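Local coordinates for protein Bm4233, isoform b (Brugia malayi, PDB 6ANY) that is a secreted venom allergen-like protein of the CAP superfamily that probably binds sterols and is a vaccine candidate against lymphatic filariasis, at residues Glu90-Glu93 / Lys94-Asn97; Asn121-Thr124 / Asp125-Arg129. All coordinates share one frame; numbering follows the deposited sequence.

Overall arrangement
Contacts 1 and 2 are both local, each formed where the chain turns at the start of a helical run, and they sit on opposite sides of the chain's centre, their own centres about 36 Å apart. Contact 1, residues 90-97, is a surface turn on the way from strand 80-87 to helix 99-108; its backbone bonds are backed by one buried valine and by polar side chains reaching Thr-152. Contact 2, residues 121-129, is partly buried and caps helix 125-128, pairing a glycosylated asparagine and a threonine-aspartate bond with a small apolar patch. Both belong to the CAP domain, but they share no helix or strand and do not touch.

Contact 1 (Glu90-Glu93 / Lys94-Asn97); sequences ESVE and KLRN
Val-92 O accepts a 2.8 Å bond from Leu-95 N, with an N-H...O angle of 151°. One residue on, Arg-96 N donates to Glu-93 O at 3.3 Å, a longer but straighter bond. Residues 94-97 have helical backbone angles, and the two i to i+3 bonds wind the chain into a turn on the way to helix 99-108. An ST turn precedes it: Ser-91 OG accepts from Glu-93 N at 3.2 Å, two residues on, where the winding begins. On the apolar side Leu-95 CD1 lies 4.1 Å from Val-92 CB and equally close to CG1, the two side chains crossing at about a right angle. Both also rest on Leu-160 of strand 159-167, so this side of the turn is laid against the sheet. Arg-96, its CG anti to the backbone N (chi1 -162°), runs out extended past the bent chain of Glu-93, its CD 4.2 Å from Glu-93 OE1. The charged ends stay apart, Glu-93 OE2 being 5.0 Å from Arg-96 NH1, yet both bond to the hydroxyl of Thr-152 on strand 145-153. Arg-96 NH2 donates to the backbone O of Arg-7.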
loop_
_atom_site.group_PDB
_atom_site.type_symbol
_atom_site.label_atom_id
_atom_site.label_comp_id
_atom_site.label_asym_id
_atom_site.label_seq_id
_atom_site.Cartn_x
_atom_site.Cartn_y
_atom_site.Cartn_z
ATOM N N GLU A 90 15.308 -15.904 -16.265
ATOM C CA GLU A 90 16.655 -15.588 -15.806
ATOM C C GLU A 90 16.614 -15.095 -14.327
ATOM O O GLU A 90 15.553 -14.894 -13.731
ATOM C CB GLU A 90 17.194 -14.411 -16.635
ATOM C CG GLU A 90 17.361 -14.682 -18.117
ATOM C CD GLU A 90 17.675 -13.412 -18.899
ATOM O OE1 GLU A 90 18.094 -12.384 -18.262
ATOM O OE2 GLU A 90 17.499 -13.466 -20.152
ATOM N N SER A 91 17.780 -14.836 -13.781
ATOM C CA SER A 91 17.938 -14.355 -12.429
ATOM C C SER A 91 17.205 -13.047 -12.235
ATOM O O SER A 91 17.285 -12.160 -13.073
ATOM C CB SER A 91 19.417 -14.103 -12.091
ATOM O OG SER A 91 19.495 -13.459 -10.821
ATOM N N VAL A 92 16.519 -12.932 -11.111
ATOM C CA VAL A 92 15.832 -11.680 -10.727
ATOM C C VAL A 92 16.623 -10.760 -9.794
ATOM O O VAL A 92 16.056 -9.813 -9.241
ATOM C CB VAL A 92 14.429 -11.989 -10.151
ATOM C CG1 VAL A 92 13.637 -12.752 -11.219
ATOM C CG2 VAL A 92 14.463 -12.787 -8.866
ATOM N N GLU A 93 17.919 -11.003 -9.616
ATOM C CA GLU A 93 18.702 -10.247 -8.594
ATOM C C GLU A 93 18.741 -8.785 -8.927
ATOM O O GLU A 93 18.739 -7.928 -8.004
ATOM C CB GLU A 93 20.145 -10.775 -8.387
ATOM C CG GLU A 93 20.388 -11.802 -7.265
ATOM C CD GLU A 93 19.741 -11.448 -5.902
ATOM O OE1 GLU A 93 20.297 -10.538 -5.224
ATOM O OE2 GLU A 93 18.704 -12.117 -5.521
ATOM N N LYS A 94 18.800 -8.493 -10.220
ATOM C CA LYS A 94 18.720 -7.135 -10.700
ATOM C C LYS A 94 17.381 -6.416 -10.385
ATOM O O LYS A 94 17.317 -5.176 -10.513
ATOM C CB LYS A 94 18.920 -7.133 -12.205
ATOM C CG LYS A 94 20.254 -7.695 -12.696
ATOM C CD LYS A 94 21.130 -6.679 -13.443
ATOM C CE LYS A 94 22.591 -7.170 -13.575
ATOM N NZ LYS A 94 22.907 -8.026 -14.778
ATOM N N LEU A 95 16.311 -7.173 -10.075
ATOM C CA LEU A 95 15.014 -6.609 -9.807
ATOM C C LEU A 95 14.783 -6.414 -8.348
ATOM O O LEU A 95 13.774 -5.797 -7.991
ATOM C CB LEU A 95 13.866 -7.464 -10.403
ATOM C CG LEU A 95 13.983 -7.873 -11.877
ATOM C CD1 LEU A 95 12.885 -8.838 -12.215
ATOM C CD2 LEU A 95 13.967 -6.634 -12.773
ATOM N N ARG A 96 15.710 -6.858 -7.485
ATOM C CA ARG A 96 15.450 -6.770 -6.061
ATOM C C ARG A 96 15.325 -5.367 -5.536
ATOM O O ARG A 96 14.492 -5.126 -4.658
ATOM C CB ARG A 96 16.528 -7.483 -5.268
ATOM C CG ARG A 96 16.125 -7.811 -3.864
ATOM C CD ARG A 96 17.268 -8.486 -3.095
ATOM N NE ARG A 96 16.883 -8.547 -1.688
ATOM C CZ ARG A 96 16.221 -9.516 -1.066
ATOM N NH1 ARG A 96 15.875 -10.622 -1.675
ATOM N NH2 ARG A 96 15.902 -9.345 0.209
ATOM N N ASN A 97 16.187 -4.468 -6.024
ATOM C CA ASN A 97 16.270 -3.118 -5.535
ATOM C C ASN A 97 15.018 -2.241 -5.888
ATOM O O ASN A 97 14.765 -1.271 -5.222
ATOM C CB ASN A 97 17.652 -2.450 -5.881
ATOM C CG ASN A 97 17.874 -2.176 -7.368
ATOM O OD1 ASN A 97 16.938 -2.010 -8.169
ATOM N ND2 ASN A 97 19.178 -2.121 -7.760
#

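Contact 2 (Asn121-Thr124 / Asp125-Arg129); sequences NNLT and DDVAR. With NAG (2-acetamido-2-deoxy-beta-D-glucopyranose), chain C.
Asn-122 meets Val-127 through its backbone O, 3.7 Å from CG2, while its side chain carries the N-linked glycan: ND2 is bonded to C1 of the first N-acetylglucosamine at 1.5 Å. With Leu-123 and Thr-124 it forms the Asn-X-Thr glycosylation sequon. Leu-123, at the centre of an inverse gamma turn, brings CD1 to 4.1 Å from both Val-127 CG1 and Ala-128 CB, an apolar patch against the first turn of the helix. Thr-124 is the N-cap. Its chi1 of 45° sets OG1 between the backbone N and the carbonyl carbon, from where the hydroxyl donates a very short 2.5 Å bond to Asp-126 OD1. The other carboxylate oxygen, OD2, is salt-bridged to Lys-116, so the aspartate is held from two quarters. Thr-124 CG2 turns to the sugar, 3.8 Å from O5, and its backbone O receives Ala-128 N at 2.9 Å in the nearly straight first i to i+4 bond of the helix. Short helix 125-128 follows the loop after helix 110-114 and precedes helix 133-138; Leu-123 packs on Trp-140 beyond these, and its backbone bonds to Lys-174 and Glu-175 tie the loop to the chain ahead of strand 179-180.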
loop_
_atom_site.group_PDB
_atom_site.type_symbol
_atom_site.label_atom_id
_atom_site.label_comp_id
_atom_site.label_asym_id
_atom_site.label_seq_id
_atom_site.Cartn_x
_atom_site.Cartn_y
_atom_site.Cartn_z
ATOM N N ASN A 121 -17.112 7.045 -2.635
ATOM C CA ASN A 121 -15.818 6.485 -2.153
ATOM C C ASN A 121 -16.062 5.353 -1.155
ATOM O O ASN A 121 -15.173 4.965 -0.407
ATOM C CB ASN A 121 -14.819 7.525 -1.577
ATOM C CG ASN A 121 -13.536 7.618 -2.362
ATOM O OD1 ASN A 121 -13.192 6.730 -3.126
ATOM N ND2 ASN A 121 -12.816 8.705 -2.168
ATOM N N ASN A 122 -17.281 4.828 -1.169
ATOM C CA ASN A 122 -17.700 3.750 -0.281
ATOM C C ASN A 122 -17.247 2.394 -0.815
ATOM O O ASN A 122 -17.324 2.135 -2.011
ATOM C CB ASN A 122 -19.223 3.785 -0.148
ATOM C CG ASN A 122 -19.755 2.889 0.951
ATOM O OD1 ASN A 122 -19.023 2.151 1.604
ATOM N ND2 ASN A 122 -21.063 2.963 1.153
ATOM N N LEU A 123 -16.768 1.532 0.071
ATOM C CA LEU A 123 -16.321 0.212 -0.336
ATOM C C LEU A 123 -17.459 -0.790 -0.216
ATOM O O LEU A 123 -17.505 -1.593 0.710
ATOM C CB LEU A 123 -15.110 -0.227 0.489
ATOM C CG LEU A 123 -14.491 -1.593 0.198
ATOM C CD1 LEU A 123 -14.194 -1.800 -1.276
ATOM C CD2 LEU A 123 -13.244 -1.803 1.037
ATOM N N THR A 124 -18.391 -0.722 -1.159
ATOM C CA THR A 124 -19.545 -1.643 -1.171
ATOM C C THR A 124 -19.142 -2.936 -1.833
ATOM O O THR A 124 -18.086 -3.019 -2.485
ATOM C CB THR A 124 -20.710 -1.055 -1.968
ATOM O OG1 THR A 124 -20.207 -0.496 -3.188
ATOM C CG2 THR A 124 -21.322 0.090 -1.221
ATOM N N ASP A 125 -20.008 -3.930 -1.693
ATOM C CA ASP A 125 -19.801 -5.262 -2.275
ATOM C C ASP A 125 -19.550 -5.190 -3.775
ATOM O O ASP A 125 -18.733 -5.966 -4.296
ATOM C CB ASP A 125 -21.022 -6.206 -2.014
ATOM C CG ASP A 125 -21.163 -6.638 -0.539
ATOM O OD1 ASP A 125 -20.181 -6.511 0.240
ATOM O OD2 ASP A 125 -22.276 -7.106 -0.143
ATOM N N ASP A 126 -20.280 -4.330 -4.482
ATOM C CA ASP A 126 -20.117 -4.231 -5.941
ATOM C C ASP A 126 -18.741 -3.578 -6.319
ATOM O O ASP A 126 -18.156 -3.899 -7.374
ATOM C CB ASP A 126 -21.267 -3.454 -6.583
ATOM C CG ASP A 126 -21.318 -2.010 -6.110
ATOM O OD1 ASP A 126 -21.432 -1.802 -4.871
ATOM O OD2 ASP A 126 -21.170 -1.061 -6.945
ATOM N N VAL A 127 -18.265 -2.635 -5.483
ATOM C CA VAL A 127 -16.951 -2.053 -5.691
ATOM C C VAL A 127 -15.852 -3.124 -5.426
ATOM O O VAL A 127 -14.941 -3.283 -6.252
ATOM C CB VAL A 127 -16.736 -0.816 -4.788
ATOM C CG1 VAL A 127 -15.279 -0.333 -4.898
ATOM C CG2 VAL A 127 -17.668 0.308 -5.248
ATOM N N ALA A 128 -15.974 -3.850 -4.291
ATOM C CA ALA A 128 -15.032 -4.899 -3.843
ATOM C C ALA A 128 -14.846 -6.045 -4.824
ATOM O O ALA A 128 -13.765 -6.534 -5.017
ATOM C CB ALA A 128 -15.505 -5.484 -2.539
ATOM N N ARG A 129 -15.922 -6.404 -5.480
ATOM C CA ARG A 129 -15.990 -7.485 -6.428
ATOM C C ARG A 129 -15.141 -7.241 -7.686
ATOM O O ARG A 129 -14.827 -8.166 -8.377
ATOM C CB ARG A 129 -17.496 -7.723 -6.774
ATOM C CG ARG A 129 -17.779 -8.684 -7.916
ATOM C CD ARG A 129 -19.285 -8.992 -8.059
ATOM N NE ARG A 129 -19.480 -10.453 -7.995
ATOM C CZ ARG A 129 -19.904 -11.244 -8.974
ATOM N NH1 ARG A 129 -20.229 -10.778 -10.194
ATOM N NH2 ARG A 129 -19.988 -12.550 -8.701
HETATM C C1 NAG C . -22.135 2.378 1.997
HETATM C C2 NAG C . -22.409 3.097 3.302
HETATM C C3 NAG C . -23.365 2.255 4.146
HETATM C C4 NAG C . -24.580 1.805 3.325
HETATM C C5 NAG C . -24.131 1.181 1.998
HETATM C C6 NAG C . -25.280 0.788 1.076
HETATM C C7 NAG C . -20.745 4.605 4.245
HETATM C C8 NAG C . -19.534 4.724 5.115
HETATM N N2 NAG C . -21.146 3.367 3.970
HETATM O O3 NAG C . -23.810 3.012 5.274
HETATM O O4 NAG C . -25.353 0.861 4.093
HETATM O O5 NAG C . -23.323 2.108 1.289
HETATM O O6 NAG C . -26.219 1.864 1.004
HETATM O O7 NAG C . -21.324 5.585 3.819
#